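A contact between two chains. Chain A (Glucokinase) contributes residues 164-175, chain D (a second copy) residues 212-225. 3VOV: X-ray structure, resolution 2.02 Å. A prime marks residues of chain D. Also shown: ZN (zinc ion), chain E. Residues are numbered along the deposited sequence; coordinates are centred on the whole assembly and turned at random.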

# COMPACT_ATOMS: atom_id res chain seq x y z
N PRO A 164 -3.94 3.41 -1.56
CA PRO A 164 -5.08 2.62 -2.00
C PRO A 164 -5.29 1.45 -1.02
O PRO A 164 -4.32 0.83 -0.61
N GLY A 165 -6.53 1.21 -0.61
CA GLY A 165 -6.83 0.11 0.35
C GLY A 165 -6.63 0.60 1.79
O GLY A 165 -6.62 -0.21 2.75
N GLY A 166 -6.47 1.91 1.94
CA GLY A 166 -6.23 2.58 3.24
C GLY A 166 -7.53 2.87 3.97
O GLY A 166 -8.58 2.35 3.59
N PRO A 167 -7.49 3.68 5.07
CA PRO A 167 -8.72 3.86 5.85
C PRO A 167 -9.79 4.69 5.18
O PRO A 167 -9.46 5.61 4.43
N ALA A 168 -11.06 4.34 5.43
CA ALA A 168 -12.22 5.04 4.88
C ALA A 168 -12.10 6.52 5.15
O ALA A 168 -11.70 6.92 6.29
N CYS A 169 -12.38 7.33 4.11
CA CYS A 169 -12.43 8.78 4.22
C CYS A 169 -13.88 9.28 4.31
O CYS A 169 -14.79 8.65 3.78
N GLY A 170 -14.07 10.41 4.98
CA GLY A 170 -15.35 11.11 5.03
C GLY A 170 -15.88 11.45 3.65
O GLY A 170 -17.10 11.57 3.46
N CYS A 171 -15.00 11.58 2.64
CA CYS A 171 -15.46 12.02 1.31
C CYS A 171 -16.15 10.91 0.53
O CYS A 171 -16.89 11.18 -0.40
N GLY A 172 -15.91 9.66 0.93
CA GLY A 172 -16.50 8.51 0.25
C GLY A 172 -15.41 7.62 -0.35
O GLY A 172 -15.72 6.52 -0.82
N LEU A 173 -14.16 8.07 -0.33
CA LEU A 173 -13.04 7.22 -0.78
C LEU A 173 -12.31 6.54 0.42
O LEU A 173 -12.89 6.41 1.48
N GLU A 174 -11.05 6.16 0.22
CA GLU A 174 -10.22 5.57 1.29
C GLU A 174 -8.77 5.91 0.96
O GLU A 174 -8.44 6.07 -0.22
N GLY A 175 -7.94 6.07 1.98
CA GLY A 175 -6.50 6.30 1.78
C GLY A 175 -6.20 7.74 1.31
O GLY A 175 -5.11 8.01 0.82
N PRO D 212 -23.30 3.58 -0.24
CA PRO D 212 -22.03 3.38 -0.95
C PRO D 212 -20.81 3.37 -0.04
O PRO D 212 -19.90 2.55 -0.23
N LYS D 213 -20.79 4.26 0.96
CA LYS D 213 -19.67 4.37 1.89
C LYS D 213 -19.54 3.09 2.72
O LYS D 213 -18.42 2.62 2.98
N ALA D 214 -20.69 2.53 3.12
CA ALA D 214 -20.75 1.31 3.94
C ALA D 214 -20.33 0.11 3.13
O ALA D 214 -19.56 -0.75 3.64
N GLU D 215 -20.83 0.05 1.89
CA GLU D 215 -20.40 -1.00 0.95
C GLU D 215 -18.88 -0.97 0.75
O GLU D 215 -18.22 -2.01 0.84
N ARG D 216 -18.33 0.21 0.48
CA ARG D 216 -16.91 0.33 0.19
C ARG D 216 -16.08 -0.25 1.33
O ARG D 216 -15.13 -1.00 1.11
N LEU D 217 -16.48 0.09 2.54
CA LEU D 217 -15.72 -0.15 3.74
C LEU D 217 -15.83 -1.62 4.14
O LEU D 217 -14.85 -2.24 4.54
N VAL D 218 -17.04 -2.16 4.05
CA VAL D 218 -17.26 -3.53 4.46
C VAL D 218 -16.59 -4.48 3.47
O VAL D 218 -15.97 -5.46 3.90
N LEU D 219 -16.72 -4.23 2.16
CA LEU D 219 -16.10 -5.08 1.13
C LEU D 219 -14.57 -5.03 1.20
O LEU D 219 -13.91 -6.04 0.96
N GLN D 220 -14.01 -3.85 1.52
CA GLN D 220 -12.58 -3.75 1.76
C GLN D 220 -12.12 -4.69 2.87
O GLN D 220 -11.13 -5.43 2.71
N ALA D 221 -12.82 -4.67 4.01
CA ALA D 221 -12.46 -5.51 5.15
C ALA D 221 -12.59 -7.00 4.81
O ALA D 221 -11.76 -7.82 5.17
N ALA D 222 -13.61 -7.32 4.03
CA ALA D 222 -13.84 -8.68 3.54
C ALA D 222 -12.68 -9.16 2.69
O ALA D 222 -12.25 -10.29 2.81
N ARG D 223 -12.22 -8.34 1.76
CA ARG D 223 -11.12 -8.77 0.89
C ARG D 223 -9.81 -9.00 1.70
O ARG D 223 -9.08 -9.91 1.42
N TYR D 224 -9.51 -8.11 2.64
CA TYR D 224 -8.33 -8.25 3.51
C TYR D 224 -8.38 -9.55 4.28
O TYR D 224 -7.37 -10.23 4.43
N VAL D 225 -9.57 -9.95 4.73
CA VAL D 225 -9.65 -11.30 5.37
C VAL D 225 -9.29 -12.43 4.39
O VAL D 225 -8.51 -13.33 4.73

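The strongest link between the two stretches is a salt bridge between Glu174 and Arg216′, both of which direct their CA-to-CB bonds toward the other chain. A single carboxylate oxygen takes two hydrogen bonds: Glu174 OE1 lies 2.8 Å from Arg216′ NH2 and 2.9 Å from Arg216′ NE, near the plane of the guanidinium and at its edge, where the N-H groups point. Arg216′ reaches this position with an extended chain, chi1 to chi3 all t, which suits a long residue that must span from a helix to the loop opposite. Glu174 is less relaxed, its chi1 of 92° lying between wells and its chi2 m. Its other oxygen, OE2, accepts a hydrogen bond from Gly165 N at 2.8 Å, so the same carboxylate that binds the helix also braces its own loop.

Further along the helix, two side chains read backbone carbonyls. Gln220′ (chi1 and chi2 t) donates from NE2 to Gly166 O at 2.9 Å, almost perfectly straight; its OE1 rests 3.4 Å from Glu174 CG. Tyr224′, one turn on with chi1 m, donates its hydroxyl to Gly165 O, the OH to O distance being a short 2.6 Å. Water 1 joins this end of the contact, donating to Pro164 O and to Tyr224′ OH, each at 3.1 Å. Glycine fits at Gly165: its phi is positive, and a CB there would come within 2.6 Å of Tyr224′ OH, a clash.

Around these polar contacts the packing is close but modest in area. Leu173 points its CB away, yet its CA covers one face of the guanidinium, 3.7 Å from Arg216′ NE, and its CD2 (chi1 m, chi2 t) comes within 3.9 Å of Arg216′ NH1. Ala168 points toward the helix and meets Leu217′ (chi1 and chi2 t), CB to CD1 at 4.1 Å, a small apolar contact.

At the start of the helix, Lys213′ leaves sideways and lays its aliphatic chain along the Cys169–Gly172 type I turn, with CD 3.7 Å from Gly172 CA and CE 3.9 Å from Gly170 O. The methylenes do the packing here. Gly172 has backbone angles that themselves call for glycine. Behind this surface, Cys169 (chi1 t) and Cys171 (chi1 p) each bind the zinc ion through SG at 2.3 Å, with two further ligands elsewhere in the structure. Neither thiolate touches the helix; the metal instead ties together the loop against which Lys213′ packs.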

# COMPACT_ATOMS: atom_id res chain seq x y z
CB PRO A 164 -4.65 2.11 -3.37
CG PRO A 164 -3.64 3.19 -3.86
CD PRO A 164 -2.87 3.48 -2.58
CB PRO A 167 -8.25 4.55 7.12
CG PRO A 167 -6.77 4.46 7.14
CD PRO A 167 -6.33 4.36 5.69
CB ALA A 168 -13.51 4.48 5.48
CB CYS A 169 -11.80 9.44 2.98
SG CYS A 169 -11.52 11.26 3.21
CB CYS A 171 -14.36 12.66 0.47
SG CYS A 171 -13.18 11.40 -0.18
CB LEU A 173 -12.03 8.03 -1.64
CG LEU A 173 -12.68 8.90 -2.69
CD1 LEU A 173 -11.59 9.73 -3.49
CD2 LEU A 173 -13.56 8.06 -3.59
CB GLU A 174 -10.44 4.03 1.40
CG GLU A 174 -9.50 3.09 0.58
CD GLU A 174 -9.59 3.21 -0.95
OE1 GLU A 174 -10.65 3.60 -1.50
OE2 GLU A 174 -8.62 2.81 -1.63
CB PRO D 212 -21.98 4.57 -1.91
CG PRO D 212 -23.41 5.02 -2.04
CD PRO D 212 -23.98 4.82 -0.68
CB LYS D 213 -19.89 5.58 2.77
CG LYS D 213 -18.66 6.16 3.39
CD LYS D 213 -18.58 7.73 3.25
CE LYS D 213 -19.34 8.50 4.32
NZ LYS D 213 -20.63 9.03 3.75
CB ALA D 214 -22.19 1.08 4.49
CB GLU D 215 -21.13 -0.92 -0.40
CG GLU D 215 -22.63 -1.24 -0.36
CD GLU D 215 -23.36 -0.99 -1.69
OE1 GLU D 215 -22.78 -0.34 -2.59
OE2 GLU D 215 -24.53 -1.43 -1.84
CB ARG D 216 -16.52 1.82 0.03
CG ARG D 216 -15.18 1.98 -0.69
CD ARG D 216 -14.75 3.47 -0.79
NE ARG D 216 -13.55 3.61 -1.64
CZ ARG D 216 -13.56 4.03 -2.90
NH1 ARG D 216 -14.71 4.34 -3.48
NH2 ARG D 216 -12.43 4.14 -3.59
CB LEU D 217 -16.32 0.73 4.81
CG LEU D 217 -15.86 0.95 6.23
CD1 LEU D 217 -16.66 2.15 6.71
CD2 LEU D 217 -16.13 -0.26 7.05
CB VAL D 218 -18.80 -3.91 4.57
CG1 VAL D 218 -18.99 -5.46 4.71
CG2 VAL D 218 -19.51 -3.17 5.74
CB LEU D 219 -16.59 -4.69 -0.28
CG LEU D 219 -18.10 -4.91 -0.52
CD1 LEU D 219 -18.54 -4.54 -1.95
CD2 LEU D 219 -18.52 -6.35 -0.18
CB GLN D 220 -12.14 -2.31 2.02
CG GLN D 220 -10.65 -2.21 2.44
CD GLN D 220 -10.14 -0.80 2.42
OE1 GLN D 220 -10.13 -0.16 1.39
NE2 GLN D 220 -9.69 -0.30 3.57
CB ALA D 221 -13.31 -5.13 6.39
CB ALA D 222 -15.17 -8.72 2.69
CB ARG D 223 -10.87 -7.74 -0.22
CG ARG D 223 -12.02 -7.67 -1.28
CD ARG D 223 -11.59 -6.82 -2.54
NE ARG D 223 -11.24 -5.44 -2.14
CZ ARG D 223 -12.13 -4.46 -1.99
NH1 ARG D 223 -13.45 -4.68 -2.20
NH2 ARG D 223 -11.70 -3.26 -1.60
CB TYR D 224 -8.25 -7.07 4.50
CG TYR D 224 -7.54 -5.85 3.88
CD1 TYR D 224 -6.33 -5.99 3.23
CD2 TYR D 224 -8.11 -4.58 3.96
CE1 TYR D 224 -5.66 -4.89 2.67
CE2 TYR D 224 -7.45 -3.45 3.40
CZ TYR D 224 -6.25 -3.64 2.75
OH TYR D 224 -5.63 -2.56 2.21
CB VAL D 225 -10.98 -11.57 6.06
CG1 VAL D 225 -10.96 -12.97 6.70
CG2 VAL D 225 -11.24 -10.48 7.16
ZN ZN E . -11.23 11.76 1.00
O HOH W 1 -4.44 -2.24 -0.60